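Local coordinates for protein UDP-galactopyranose mutase (Deinococcus radiodurans, PDB 3HDQ) that probably interconverts UDP-galactopyranose and UDP-galactofuranose as a flavoenzyme, holding FAD beside its nucleotide-sugar substrate, at residues 84-89 with 105-110; 117-122 with 293-298; 197-202 with 207-212. All coordinates share one frame; numbering follows the deposited sequence.

Three contacts line one ligand cleft; 117-122 and 293-298 come from far apart in sequence, 197-202 and 207-212 from the same loop ahead of strand 214-218. Contacts 1 and 2 are mostly buried, contact 3 only partly so. All three touch the UDP-galactose; contact 1 also holds the flavin. Packing links contacts 1 and 2 through H109 and T294, and I122 of contact 2 meets V199 and Y209 of contact 3. Their chemistry follows their place: an aliphatic chain against a histidine face in contact 1, sparse strand-to-strand packing in contact 2, and charged or hydroxyl groups on carbonyl and phosphate oxygens in contact 3.

Contact 1. Residues 84-89 with 105-110; sequences PHIFHT and RPYQHR. With FAD (flavin-adenine dinucleotide), chain L.
Y107 meets I86 first along 105-110: the edge of its ring, at CE2, lies 4.0 Å from I86 CG2. A water lies within bonding distance of Y107 O and F87 O. Two residues on, H109 CG stands anti to the backbone N (chi1 -171°), which turns the imidazole toward I86. The side chains run at about a right angle, and I86 covers one ring face: I86 CG1 sits 3.7 Å from the centroid of the H109 ring, 15° off its normal, a CH-pi contact. H109 ND1 is hydrogen-bonded to Y107 OH at 2.7 Å while H109 NE2 bonds the galactose, and these bonds should hold the ring against turning. I86 stands between the substrate-binding histidine and the flavin: its N gives FAD O4 a nearly straight hydrogen bond (2.9 Å, 171°), and its O accepts one from FAD N3. H85 lays its ring over the isoalloxazine. Strands 88-89 and 104-106 form the outer edges of a three-stranded antiparallel sheet around strand 214-218, and helix 92-99 packs against F87.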
loop_
_atom_site.group_PDB
_atom_site.type_symbol
_atom_site.label_atom_id
_atom_site.label_comp_id
_atom_site.label_asym_id
_atom_site.label_seq_id
_atom_site.Cartn_x
_atom_site.Cartn_y
_atom_site.Cartn_z
ATOM N N PRO A 84 2.861 -14.423 11.053
ATOM C CA PRO A 84 4.286 -14.187 10.805
ATOM C C PRO A 84 4.762 -14.934 9.562
ATOM O O PRO A 84 4.541 -16.140 9.451
ATOM C CB PRO A 84 4.950 -14.787 12.042
ATOM C CG PRO A 84 3.994 -15.855 12.503
ATOM C CD PRO A 84 2.626 -15.339 12.184
ATOM N N HIS A 85 5.395 -14.224 8.636
ATOM C CA HIS A 85 6.039 -14.862 7.486
ATOM C C HIS A 85 7.561 -14.677 7.499
ATOM O O HIS A 85 8.063 -13.576 7.275
ATOM C CB HIS A 85 5.434 -14.337 6.188
ATOM C CG HIS A 85 4.063 -14.873 5.923
ATOM N ND1 HIS A 85 3.016 -14.700 6.802
ATOM C CD2 HIS A 85 3.574 -15.602 4.893
ATOM C CE1 HIS A 85 1.940 -15.297 6.325
ATOM N NE2 HIS A 85 2.252 -15.849 5.167
ATOM N N ILE A 86 8.282 -15.759 7.787
ATOM C CA ILE A 86 9.734 -15.716 7.851
ATOM C C ILE A 86 10.322 -16.386 6.598
ATOM O O ILE A 86 10.100 -17.578 6.358
ATOM C CB ILE A 86 10.281 -16.405 9.144
ATOM C CG1 ILE A 86 9.810 -15.694 10.420
ATOM C CG2 ILE A 86 11.797 -16.418 9.141
ATOM C CD1 ILE A 86 8.390 -15.980 10.820
ATOM N N PHE A 87 11.062 -15.631 5.790
ATOM C CA PHE A 87 11.589 -16.215 4.565
ATOM C C PHE A 87 12.827 -17.072 4.805
ATOM O O PHE A 87 13.759 -16.661 5.496
ATOM C CB PHE A 87 11.890 -15.177 3.477
ATOM C CG PHE A 87 12.354 -15.809 2.192
ATOM C CD1 PHE A 87 11.435 -16.333 1.295
ATOM C CD2 PHE A 87 13.709 -15.942 1.912
ATOM C CE1 PHE A 87 11.862 -16.956 0.123
ATOM C CE2 PHE A 87 14.139 -16.553 0.745
ATOM C CZ PHE A 87 13.213 -17.064 -0.152
ATOM N N HIS A 88 12.828 -18.274 4.237
ATOM C CA HIS A 88 13.969 -19.169 4.379
ATOM C C HIS A 88 14.059 -20.108 3.196
ATOM O O HIS A 88 13.053 -20.608 2.719
ATOM C CB HIS A 88 13.888 -19.972 5.683
ATOM C CG HIS A 88 12.675 -20.841 5.782
ATOM N ND1 HIS A 88 12.684 -22.173 5.423
ATOM C CD2 HIS A 88 11.412 -20.569 6.189
ATOM C CE1 HIS A 88 11.479 -22.683 5.607
ATOM N NE2 HIS A 88 10.687 -21.730 6.066
ATOM N N THR A 89 15.265 -20.364 2.719
ATOM C CA THR A 89 15.397 -21.351 1.664
ATOM C C THR A 89 16.769 -22.011 1.637
ATOM O O THR A 89 17.746 -21.469 2.171
ATOM C CB THR A 89 15.089 -20.748 0.277
ATOM O OG1 THR A 89 15.003 -21.797 -0.698
ATOM C CG2 THR A 89 16.168 -19.753 -0.122
ATOM N N ARG A 105 17.450 -8.149 5.034
ATOM C CA ARG A 105 17.915 -8.086 6.412
ATOM C C ARG A 105 18.162 -9.508 6.899
ATOM O O ARG A 105 17.221 -10.293 6.985
ATOM C CB ARG A 105 16.861 -7.447 7.311
ATOM C CG ARG A 105 17.310 -7.373 8.768
ATOM C CD ARG A 105 16.173 -7.634 9.760
ATOM N NE ARG A 105 16.651 -7.585 11.138
ATOM C CZ ARG A 105 16.141 -8.291 12.142
ATOM N NH1 ARG A 105 15.125 -9.121 11.936
ATOM N NH2 ARG A 105 16.644 -8.166 13.364
ATOM N N PRO A 106 19.419 -9.848 7.229
ATOM C CA PRO A 106 19.696 -11.205 7.710
ATOM C C PRO A 106 18.945 -11.497 9.003
ATOM O O PRO A 106 18.932 -10.671 9.916
ATOM C CB PRO A 106 21.207 -11.187 7.968
ATOM C CG PRO A 106 21.722 -10.061 7.123
ATOM C CD PRO A 106 20.641 -9.028 7.167
ATOM N N TYR A 107 18.331 -12.670 9.082
ATOM C CA TYR A 107 17.526 -13.021 10.241
ATOM C C TYR A 107 17.312 -14.528 10.311
ATOM O O TYR A 107 16.892 -15.157 9.345
ATOM C CB TYR A 107 16.182 -12.307 10.185
ATOM C CG TYR A 107 15.188 -12.717 11.252
ATOM C CD1 TYR A 107 15.359 -12.335 12.578
ATOM C CD2 TYR A 107 14.060 -13.462 10.924
ATOM C CE1 TYR A 107 14.442 -12.697 13.545
ATOM C CE2 TYR A 107 13.134 -13.824 11.881
ATOM C CZ TYR A 107 13.324 -13.438 13.193
ATOM O OH TYR A 107 12.397 -13.797 14.151
ATOM N N GLN A 108 17.629 -15.095 11.465
ATOM C CA GLN A 108 17.398 -16.501 11.719
ATOM C C GLN A 108 16.390 -16.593 12.864
ATOM O O GLN A 108 16.714 -16.300 14.015
ATOM C CB GLN A 108 18.721 -17.199 12.036
ATOM C CG GLN A 108 19.777 -17.001 10.960
ATOM C CD GLN A 108 21.129 -17.622 11.312
ATOM O OE1 GLN A 108 21.594 -17.517 12.451
ATOM N NE2 GLN A 108 21.772 -18.262 10.324
ATOM N N HIS A 109 15.155 -16.953 12.508
ATOM C CA HIS A 109 14.000 -17.002 13.412
ATOM C C HIS A 109 14.214 -18.028 14.524
ATOM O O HIS A 109 14.757 -19.099 14.292
ATOM C CB HIS A 109 12.762 -17.370 12.568
ATOM C CG HIS A 109 11.442 -17.272 13.281
ATOM N ND1 HIS A 109 10.989 -16.114 13.873
ATOM C CD2 HIS A 109 10.439 -18.177 13.414
ATOM C CE1 HIS A 109 9.781 -16.316 14.375
ATOM N NE2 HIS A 109 9.421 -17.560 14.104
ATOM N N ARG A 110 13.783 -17.690 15.732
ATOM C CA ARG A 110 13.877 -18.604 16.859
ATOM C C ARG A 110 12.557 -18.642 17.598
ATOM O O ARG A 110 11.946 -17.605 17.866
ATOM C CB ARG A 110 15.011 -18.212 17.804
ATOM C CG ARG A 110 16.386 -18.464 17.203
ATOM C CD ARG A 110 17.483 -17.940 18.093
ATOM N NE ARG A 110 18.793 -18.470 17.732
ATOM C CZ ARG A 110 19.663 -17.870 16.931
ATOM N NH1 ARG A 110 19.366 -16.713 16.364
ATOM N NH2 ARG A 110 20.832 -18.441 16.684
HETATM P PA FAD L . -1.682 -17.268 -1.483
HETATM O O1A FAD L . -0.901 -16.357 -0.735
HETATM O O2A FAD L . -2.674 -17.818 -0.656
HETATM O O5B FAD L . -2.326 -16.451 -2.628
HETATM C C5B FAD L . -3.349 -16.897 -3.435
HETATM C C4B FAD L . -4.197 -15.712 -3.763
HETATM O O4B FAD L . -5.240 -16.089 -4.588
HETATM C C3B FAD L . -4.833 -15.190 -2.498
HETATM O O3B FAD L . -4.422 -13.903 -2.179
HETATM C C2B FAD L . -6.296 -15.207 -2.785
HETATM O O2B FAD L . -6.870 -14.043 -2.329
HETATM C C1B FAD L . -6.347 -15.330 -4.280
HETATM N N9A FAD L . -7.609 -15.909 -4.728
HETATM C C8A FAD L . -8.175 -17.067 -4.370
HETATM N N7A FAD L . -9.316 -17.217 -4.992
HETATM C C5A FAD L . -9.512 -16.159 -5.762
HETATM C C6A FAD L . -10.520 -15.779 -6.619
HETATM N N6A FAD L . -11.467 -16.597 -6.927
HETATM N N1A FAD L . -10.445 -14.609 -7.286
HETATM C C2A FAD L . -9.385 -13.796 -7.101
HETATM N N3A FAD L . -8.398 -14.169 -6.260
HETATM C C4A FAD L . -8.455 -15.318 -5.592
HETATM N N1 FAD L . 5.938 -19.583 4.563
HETATM C C2 FAD L . 7.247 -19.468 4.811
HETATM O O2 FAD L . 8.063 -19.739 3.983
HETATM N N3 FAD L . 7.626 -19.030 6.015
HETATM C C4 FAD L . 6.704 -18.709 6.955
HETATM O O4 FAD L . 7.026 -18.319 8.026
HETATM C C4X FAD L . 5.393 -18.848 6.685
HETATM N N5 FAD L . 4.486 -18.541 7.635
HETATM C C5X FAD L . 3.172 -18.676 7.364
HETATM C C6 FAD L . 2.255 -18.348 8.333
HETATM C C7 FAD L . 0.921 -18.478 8.070
HETATM C C7M FAD L . -0.075 -18.138 9.101
HETATM C C8 FAD L . 0.501 -18.916 6.848
HETATM C C8M FAD L . -0.957 -19.048 6.618
HETATM C C9 FAD L . 1.424 -19.236 5.873
HETATM C C9A FAD L . 2.768 -19.125 6.125
HETATM N N10 FAD L . 3.697 -19.428 5.172
HETATM C C10 FAD L . 5.005 -19.290 5.473
HETATM C "C1'" FAD L . 3.313 -20.026 3.868
HETATM C "C2'" FAD L . 3.028 -19.001 2.795
HETATM O "O2'" FAD L . 1.947 -18.266 3.244
HETATM C "C3'" FAD L . 2.655 -19.621 1.453
HETATM O "O3'" FAD L . 3.643 -20.344 0.863
HETATM C "C4'" FAD L . 2.520 -18.569 0.414
HETATM O "O4'" FAD L . 2.119 -17.431 1.113
HETATM C "C5'" FAD L . 1.520 -19.044 -0.598
HETATM O "O5'" FAD L . 1.582 -18.423 -1.828
HETATM P P FAD L . 0.429 -18.657 -2.838
HETATM O O1P FAD L . 0.562 -17.752 -3.911
HETATM O O2P FAD L . 0.564 -19.979 -3.318
HETATM O O3P FAD L . -0.925 -18.498 -2.078
HETATM O O HOH W 1 14.389 -15.107 8.024
#

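Contact 2. Residues 117-122 with 293-298; sequences GQLLPI and GTVNYP. With GDU (galactose-uridine-5'-diphosphate), chain K.
L119 and V295 make the apolar half of a contact within a mixed beta sheet, where strand 111-115 runs between strands 118-122 and 294-296 and so keeps their backbones apart. Side chains alone span the gap. L119 CD2 lies 3.9 Å from V295 CG1, the two side chains crossing at about a right angle beside L112 of the intervening strand.

The other half, I122 with N296, lies at the uracil end of the substrate, and N296 is worth following outward. Its CB sets off toward strand 118-122 and comes 4.0 Å from GDU O4, the carbonyl oxygen of the base. CG is at much the same remove, placed beside the backbone N and anti to the carbonyl carbon (chi1 -73°). From there the amide branches, and ND2 does the touching: it donates to GDU O4 at 3.1 Å with an N-H...O angle of 153°, and it also approaches GDU C5. On the protein side the same nitrogen meets I122 CG2 at 4.1 Å. The methyl group and the uracil oxygen therefore both border one amide nitrogen, and R305 from the next strand also touches the N296 side chain.

I122 adds an apolar border to the base, its CG1 and CD1 both near GDU O4. Two residues before N296, T294 serves the opposite end of the ligand: T294 OG1 is hydrogen-bonded to S307 and forms a weak, 3.3 Å hydrogen bond with the galactose hydroxyl GDU O6'.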
loop_
_atom_site.group_PDB
_atom_site.type_symbol
_atom_site.label_atom_id
_atom_site.label_comp_id
_atom_site.label_asym_id
_atom_site.label_seq_id
_atom_site.Cartn_x
_atom_site.Cartn_y
_atom_site.Cartn_z
ATOM N N GLY A 117 5.545 -24.265 32.236
ATOM C CA GLY A 117 5.826 -22.921 32.712
ATOM C C GLY A 117 7.217 -22.392 32.397
ATOM O O GLY A 117 7.655 -21.398 32.972
ATOM N N GLN A 118 7.914 -23.055 31.487
ATOM C CA GLN A 118 9.208 -22.585 31.019
ATOM C C GLN A 118 9.133 -22.293 29.531
ATOM O O GLN A 118 8.292 -22.852 28.826
ATOM C CB GLN A 118 10.265 -23.670 31.209
ATOM C CG GLN A 118 10.461 -24.142 32.617
ATOM C CD GLN A 118 11.116 -25.513 32.651
ATOM O OE1 GLN A 118 10.449 -26.518 32.892
ATOM N NE2 GLN A 118 12.415 -25.564 32.374
ATOM N N LEU A 119 10.043 -21.451 29.048
ATOM C CA LEU A 119 10.192 -21.225 27.612
ATOM C C LEU A 119 11.377 -22.020 27.075
ATOM O O LEU A 119 12.534 -21.725 27.375
ATOM C CB LEU A 119 10.333 -19.734 27.305
ATOM C CG LEU A 119 9.098 -18.928 27.708
ATOM C CD1 LEU A 119 9.321 -17.429 27.486
ATOM C CD2 LEU A 119 7.870 -19.427 26.947
ATOM N N LEU A 120 11.068 -23.039 26.283
ATOM C CA LEU A 120 12.054 -24.015 25.848
ATOM C C LEU A 120 12.164 -24.035 24.336
ATOM O O LEU A 120 11.169 -23.871 23.652
ATOM C CB LEU A 120 11.635 -25.406 26.352
ATOM C CG LEU A 120 12.234 -25.954 27.653
ATOM C CD1 LEU A 120 12.780 -24.841 28.538
ATOM C CD2 LEU A 120 11.206 -26.804 28.396
ATOM N N PRO A 121 13.371 -24.277 23.806
ATOM C CA PRO A 121 13.548 -24.322 22.354
ATOM C C PRO A 121 12.693 -25.401 21.691
ATOM O O PRO A 121 12.634 -26.543 22.163
ATOM C CB PRO A 121 15.035 -24.676 22.187
ATOM C CG PRO A 121 15.670 -24.329 23.488
ATOM C CD PRO A 121 14.628 -24.544 24.528
ATOM N N ILE A 122 12.022 -25.014 20.612
ATOM C CA ILE A 122 11.435 -25.952 19.659
ATOM C C ILE A 122 11.981 -25.477 18.323
ATOM O O ILE A 122 11.987 -24.274 18.063
ATOM C CB ILE A 122 9.882 -25.900 19.686
ATOM C CG1 ILE A 122 9.279 -26.872 18.677
ATOM C CG2 ILE A 122 9.369 -24.488 19.425
ATOM C CD1 ILE A 122 9.070 -28.258 19.227
ATOM N N GLY A 293 11.008 -14.060 18.388
ATOM C CA GLY A 293 9.999 -13.795 17.373
ATOM C C GLY A 293 8.639 -14.413 17.641
ATOM O O GLY A 293 7.611 -13.757 17.488
ATOM N N THR A 294 8.635 -15.674 18.065
ATOM C CA THR A 294 7.388 -16.390 18.293
ATOM C C THR A 294 7.473 -17.291 19.519
ATOM O O THR A 294 8.461 -18.010 19.711
ATOM C CB THR A 294 7.026 -17.260 17.058
ATOM O OG1 THR A 294 6.877 -16.422 15.904
ATOM C CG2 THR A 294 5.737 -18.037 17.286
ATOM N N VAL A 295 6.433 -17.250 20.348
ATOM C CA VAL A 295 6.276 -18.204 21.433
ATOM C C VAL A 295 5.109 -19.134 21.108
ATOM O O VAL A 295 3.993 -18.653 20.877
ATOM C CB VAL A 295 5.960 -17.505 22.783
ATOM C CG1 VAL A 295 5.679 -18.545 23.854
ATOM C CG2 VAL A 295 7.084 -16.597 23.211
ATOM N N ASN A 296 5.359 -20.448 21.096
ATOM C CA ASN A 296 4.296 -21.446 20.866
ATOM C C ASN A 296 3.632 -21.887 22.165
ATOM O O ASN A 296 4.270 -21.909 23.215
ATOM C CB ASN A 296 4.822 -22.689 20.123
ATOM C CG ASN A 296 5.112 -22.425 18.652
ATOM O OD1 ASN A 296 4.875 -21.324 18.140
ATOM N ND2 ASN A 296 5.633 -23.434 17.963
ATOM N N TYR A 297 2.355 -22.259 22.087
ATOM C CA TYR A 297 1.609 -22.711 23.260
ATOM C C TYR A 297 0.938 -24.059 23.027
ATOM O O TYR A 297 -0.247 -24.119 22.735
ATOM C CB TYR A 297 0.566 -21.670 23.665
ATOM C CG TYR A 297 1.177 -20.423 24.256
ATOM C CD1 TYR A 297 1.415 -19.304 23.472
ATOM C CD2 TYR A 297 1.532 -20.369 25.605
ATOM C CE1 TYR A 297 1.982 -18.157 24.014
ATOM C CE2 TYR A 297 2.099 -19.221 26.156
ATOM C CZ TYR A 297 2.317 -18.121 25.354
ATOM O OH TYR A 297 2.882 -16.984 25.887
ATOM N N PRO A 298 1.694 -25.151 23.179
ATOM C CA PRO A 298 1.157 -26.472 22.844
ATOM C C PRO A 298 0.057 -26.919 23.795
ATOM O O PRO A 298 -0.762 -27.748 23.399
ATOM C CB PRO A 298 2.366 -27.405 23.008
ATOM C CG PRO A 298 3.550 -26.524 23.142
ATOM C CD PRO A 298 3.065 -25.229 23.702
HETATM N N1 GDU K . 4.068 -28.562 15.750
HETATM C C2 GDU K . 3.877 -28.719 16.977
HETATM N N3 GDU K . 4.232 -28.148 18.047
HETATM C C4 GDU K . 5.016 -27.076 17.837
HETATM C C5 GDU K . 5.351 -26.728 16.436
HETATM C C6 GDU K . 4.852 -27.489 15.443
HETATM O O2 GDU K . 3.027 -29.827 17.238
HETATM O O4 GDU K . 5.418 -26.390 18.774
HETATM C C1D GDU K . 3.487 -29.384 14.727
HETATM C C2D GDU K . 2.028 -29.100 14.296
HETATM O O2D GDU K . 1.376 -30.256 13.784
HETATM C C3D GDU K . 2.253 -28.045 13.233
HETATM C C4D GDU K . 3.400 -28.714 12.478
HETATM O O4D GDU K . 4.204 -29.346 13.479
HETATM O O3D GDU K . 1.083 -27.850 12.443
HETATM C C5D GDU K . 4.114 -27.860 11.440
HETATM O O5D GDU K . 4.703 -26.796 12.211
HETATM P PA GDU K . 4.920 -25.329 11.620
HETATM O O1A GDU K . 5.826 -24.593 12.545
HETATM O O2A GDU K . 5.573 -25.463 10.307
HETATM O O3A GDU K . 3.544 -24.536 11.585
HETATM P PB GDU K . 3.256 -23.367 10.557
HETATM O O1B GDU K . 1.864 -23.004 10.915
HETATM O O2B GDU K . 3.258 -23.721 9.116
HETATM O O3B GDU K . 4.145 -22.054 10.809
HETATM C "C1'" GDU K . 4.467 -20.906 9.999
HETATM C "C2'" GDU K . 5.667 -21.252 9.093
HETATM C "C3'" GDU K . 6.727 -21.892 10.021
HETATM C "C4'" GDU K . 7.260 -20.777 10.970
HETATM C "C5'" GDU K . 6.048 -20.104 11.673
HETATM C "C6'" GDU K . 6.415 -18.792 12.423
HETATM O "O2'" GDU K . 5.277 -22.090 7.990
HETATM O "O3'" GDU K . 7.767 -22.482 9.209
HETATM O "O4'" GDU K . 8.002 -19.831 10.172
HETATM O "O5'" GDU K . 4.841 -19.839 10.905
HETATM O "O6'" GDU K . 6.595 -18.995 13.845
#

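Contact 3. Residues 197-202 with 207-212; sequences ARVPTR and NRYFAD. With GDU (galactose-uridine-5'-diphosphate), chain K.
V199 sets its CG2 methyl obliquely against the Y209 ring, 3.7 Å from Y209 OH, and the same methyl reaches GDU C6 of the uracil. Y209 OH donates a very short hydrogen bond, 2.5 Å, to GDU O1A at the edge of the phenol ring. R198 grips the other non-bridging oxygen of that phosphate: its chain bends at chi3 (64°), turning the guanidinium edge so that R198 NE and NH2 both donate to GDU O2A, NE at 2.9 Å. These two parts of the loop between helix 159-184 and strand 214-218 line the pocket from uracil to galactose, where the ring edge of F210 brings CZ to 3.1 Å from GDU O4'. Y370 adds a cation-pi contact to R198, and N372 accepts from its NH2. A leucine in place of R198 offers neither donor, and would probably leave the negative charge on GDU O2A poorly balanced. Farther along, R202 NH1 donates to R208 O at 2.6 Å, in the carbonyl plane, and R202 NH2 adds a weak bond to that oxygen.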
loop_
_atom_site.group_PDB
_atom_site.type_symbol
_atom_site.label_atom_id
_atom_site.label_comp_id
_atom_site.label_asym_id
_atom_site.label_seq_id
_atom_site.Cartn_x
_atom_site.Cartn_y
_atom_site.Cartn_z
ATOM N N ALA A 197 6.516 -33.974 10.844
ATOM C CA ALA A 197 7.864 -34.139 10.313
ATOM C C ALA A 197 8.479 -32.811 9.866
ATOM O O ALA A 197 9.687 -32.730 9.643
ATOM C CB ALA A 197 7.876 -35.137 9.150
ATOM N N ARG A 198 7.654 -31.777 9.723
ATOM C CA ARG A 198 8.157 -30.440 9.402
ATOM C C ARG A 198 9.135 -29.917 10.450
ATOM O O ARG A 198 10.027 -29.130 10.143
ATOM C CB ARG A 198 7.006 -29.441 9.253
ATOM C CG ARG A 198 6.293 -29.506 7.911
ATOM C CD ARG A 198 5.015 -28.655 7.903
ATOM N NE ARG A 198 5.255 -27.216 8.064
ATOM C CZ ARG A 198 5.512 -26.378 7.060
ATOM N NH1 ARG A 198 5.585 -26.831 5.816
ATOM N NH2 ARG A 198 5.710 -25.087 7.298
ATOM N N VAL A 199 8.952 -30.345 11.693
ATOM C CA VAL A 199 9.792 -29.883 12.782
ATOM C C VAL A 199 10.751 -30.984 13.206
ATOM O O VAL A 199 10.398 -31.859 13.985
ATOM C CB VAL A 199 8.937 -29.451 13.988
ATOM C CG1 VAL A 199 9.809 -28.884 15.087
ATOM C CG2 VAL A 199 7.867 -28.447 13.546
ATOM N N PRO A 200 11.993 -30.919 12.727
ATOM C CA PRO A 200 12.930 -32.006 13.029
ATOM C C PRO A 200 13.309 -32.024 14.515
ATOM O O PRO A 200 13.294 -30.976 15.161
ATOM C CB PRO A 200 14.144 -31.612 12.195
ATOM C CG PRO A 200 14.184 -30.080 12.381
ATOM C CD PRO A 200 12.700 -29.669 12.371
ATOM N N THR A 201 13.618 -33.197 15.056
ATOM C CA THR A 201 14.220 -33.278 16.382
ATOM C C THR A 201 15.729 -33.260 16.259
ATOM O O THR A 201 16.287 -33.828 15.333
ATOM C CB THR A 201 13.777 -34.516 17.170
ATOM O OG1 THR A 201 13.331 -35.531 16.256
ATOM C CG2 THR A 201 12.642 -34.140 18.145
ATOM N N ARG A 202 16.387 -32.582 17.190
ATOM C CA ARG A 202 17.828 -32.410 17.117
ATOM C C ARG A 202 18.510 -32.985 18.338
ATOM O O ARG A 202 17.944 -32.976 19.432
ATOM C CB ARG A 202 18.174 -30.928 16.997
ATOM C CG ARG A 202 17.488 -30.242 15.834
ATOM C CD ARG A 202 17.883 -28.786 15.762
ATOM N NE ARG A 202 17.453 -28.179 14.515
ATOM C CZ ARG A 202 17.187 -26.887 14.380
ATOM N NH1 ARG A 202 17.303 -26.071 15.424
ATOM N NH2 ARG A 202 16.788 -26.414 13.209
ATOM N N ASN A 207 19.285 -23.756 18.109
ATOM C CA ASN A 207 17.968 -23.312 18.519
ATOM C C ASN A 207 17.218 -22.546 17.433
ATOM O O ASN A 207 16.138 -22.021 17.694
ATOM C CB ASN A 207 18.037 -22.489 19.817
ATOM C CG ASN A 207 18.745 -21.155 19.624
ATOM O OD1 ASN A 207 19.445 -20.952 18.631
ATOM N ND2 ASN A 207 18.575 -20.244 20.586
ATOM N N ARG A 208 17.786 -22.467 16.228
ATOM C CA ARG A 208 17.051 -21.872 15.107
ATOM C C ARG A 208 15.878 -22.759 14.720
ATOM O O ARG A 208 15.947 -23.988 14.798
ATOM C CB ARG A 208 17.921 -21.700 13.868
ATOM C CG ARG A 208 19.126 -20.821 14.048
ATOM C CD ARG A 208 20.308 -21.628 13.601
ATOM N NE ARG A 208 20.737 -21.312 12.259
ATOM C CZ ARG A 208 21.339 -22.181 11.465
ATOM N NH1 ARG A 208 21.543 -23.421 11.881
ATOM N NH2 ARG A 208 21.721 -21.810 10.254
ATOM N N TYR A 209 14.804 -22.129 14.274
ATOM C CA TYR A 209 13.661 -22.889 13.842
ATOM C C TYR A 209 13.958 -23.528 12.498
ATOM O O TYR A 209 13.426 -24.592 12.183
ATOM C CB TYR A 209 12.437 -21.997 13.790
ATOM C CG TYR A 209 11.159 -22.760 13.919
ATOM C CD1 TYR A 209 10.831 -23.405 15.103
ATOM C CD2 TYR A 209 10.270 -22.842 12.851
ATOM C CE1 TYR A 209 9.649 -24.104 15.219
ATOM C CE2 TYR A 209 9.104 -23.534 12.956
ATOM C CZ TYR A 209 8.791 -24.165 14.135
ATOM O OH TYR A 209 7.608 -24.854 14.219
ATOM N N PHE A 210 14.820 -22.882 11.713
ATOM C CA PHE A 210 15.243 -23.414 10.422
ATOM C C PHE A 210 16.747 -23.506 10.370
ATOM O O PHE A 210 17.447 -22.652 10.925
ATOM C CB PHE A 210 14.798 -22.503 9.269
ATOM C CG PHE A 210 13.369 -22.067 9.359
ATOM C CD1 PHE A 210 13.050 -20.752 9.666
ATOM C CD2 PHE A 210 12.345 -22.969 9.150
ATOM C CE1 PHE A 210 11.729 -20.343 9.764
ATOM C CE2 PHE A 210 11.014 -22.565 9.246
ATOM C CZ PHE A 210 10.707 -21.247 9.550
ATOM N N ALA A 211 17.248 -24.509 9.658
ATOM C CA ALA A 211 18.688 -24.659 9.455
ATOM C C ALA A 211 19.083 -24.363 8.019
ATOM O O ALA A 211 20.210 -24.642 7.617
ATOM C CB ALA A 211 19.142 -26.067 9.842
ATOM N N ASP A 212 18.161 -23.797 7.250
ATOM C CA ASP A 212 18.410 -23.500 5.841
ATOM C C ASP A 212 19.621 -22.577 5.655
ATOM O O ASP A 212 19.957 -21.789 6.546
ATOM C CB ASP A 212 17.197 -22.811 5.198
ATOM C CG ASP A 212 15.877 -23.548 5.426
ATOM O OD1 ASP A 212 14.906 -23.245 4.694
ATOM O OD2 ASP A 212 15.782 -24.405 6.324
HETATM N N1 GDU K . 4.068 -28.562 15.750
HETATM C C2 GDU K . 3.877 -28.719 16.977
HETATM N N3 GDU K . 4.232 -28.148 18.047
HETATM C C4 GDU K . 5.016 -27.076 17.837
HETATM C C5 GDU K . 5.351 -26.728 16.436
HETATM C C6 GDU K . 4.852 -27.489 15.443
HETATM O O2 GDU K . 3.027 -29.827 17.238
HETATM O O4 GDU K . 5.418 -26.390 18.774
HETATM C C1D GDU K . 3.487 -29.384 14.727
HETATM C C2D GDU K . 2.028 -29.100 14.296
HETATM O O2D GDU K . 1.376 -30.256 13.784
HETATM C C3D GDU K . 2.253 -28.045 13.233
HETATM C C4D GDU K . 3.400 -28.714 12.478
HETATM O O4D GDU K . 4.204 -29.346 13.479
HETATM O O3D GDU K . 1.083 -27.850 12.443
HETATM C C5D GDU K . 4.114 -27.860 11.440
HETATM O O5D GDU K . 4.703 -26.796 12.211
HETATM P PA GDU K . 4.920 -25.329 11.620
HETATM O O1A GDU K . 5.826 -24.593 12.545
HETATM O O2A GDU K . 5.573 -25.463 10.307
HETATM O O3A GDU K . 3.544 -24.536 11.585
HETATM P PB GDU K . 3.256 -23.367 10.557
HETATM O O1B GDU K . 1.864 -23.004 10.915
HETATM O O2B GDU K . 3.258 -23.721 9.116
HETATM O O3B GDU K . 4.145 -22.054 10.809
HETATM C "C1'" GDU K . 4.467 -20.906 9.999
HETATM C "C2'" GDU K . 5.667 -21.252 9.093
HETATM C "C3'" GDU K . 6.727 -21.892 10.021
HETATM C "C4'" GDU K . 7.260 -20.777 10.970
HETATM C "C5'" GDU K . 6.048 -20.104 11.673
HETATM C "C6'" GDU K . 6.415 -18.792 12.423
HETATM O "O2'" GDU K . 5.277 -22.090 7.990
HETATM O "O3'" GDU K . 7.767 -22.482 9.209
HETATM O "O4'" GDU K . 8.002 -19.831 10.172
HETATM O "O5'" GDU K . 4.841 -19.839 10.905
HETATM O "O6'" GDU K . 6.595 -18.995 13.845
#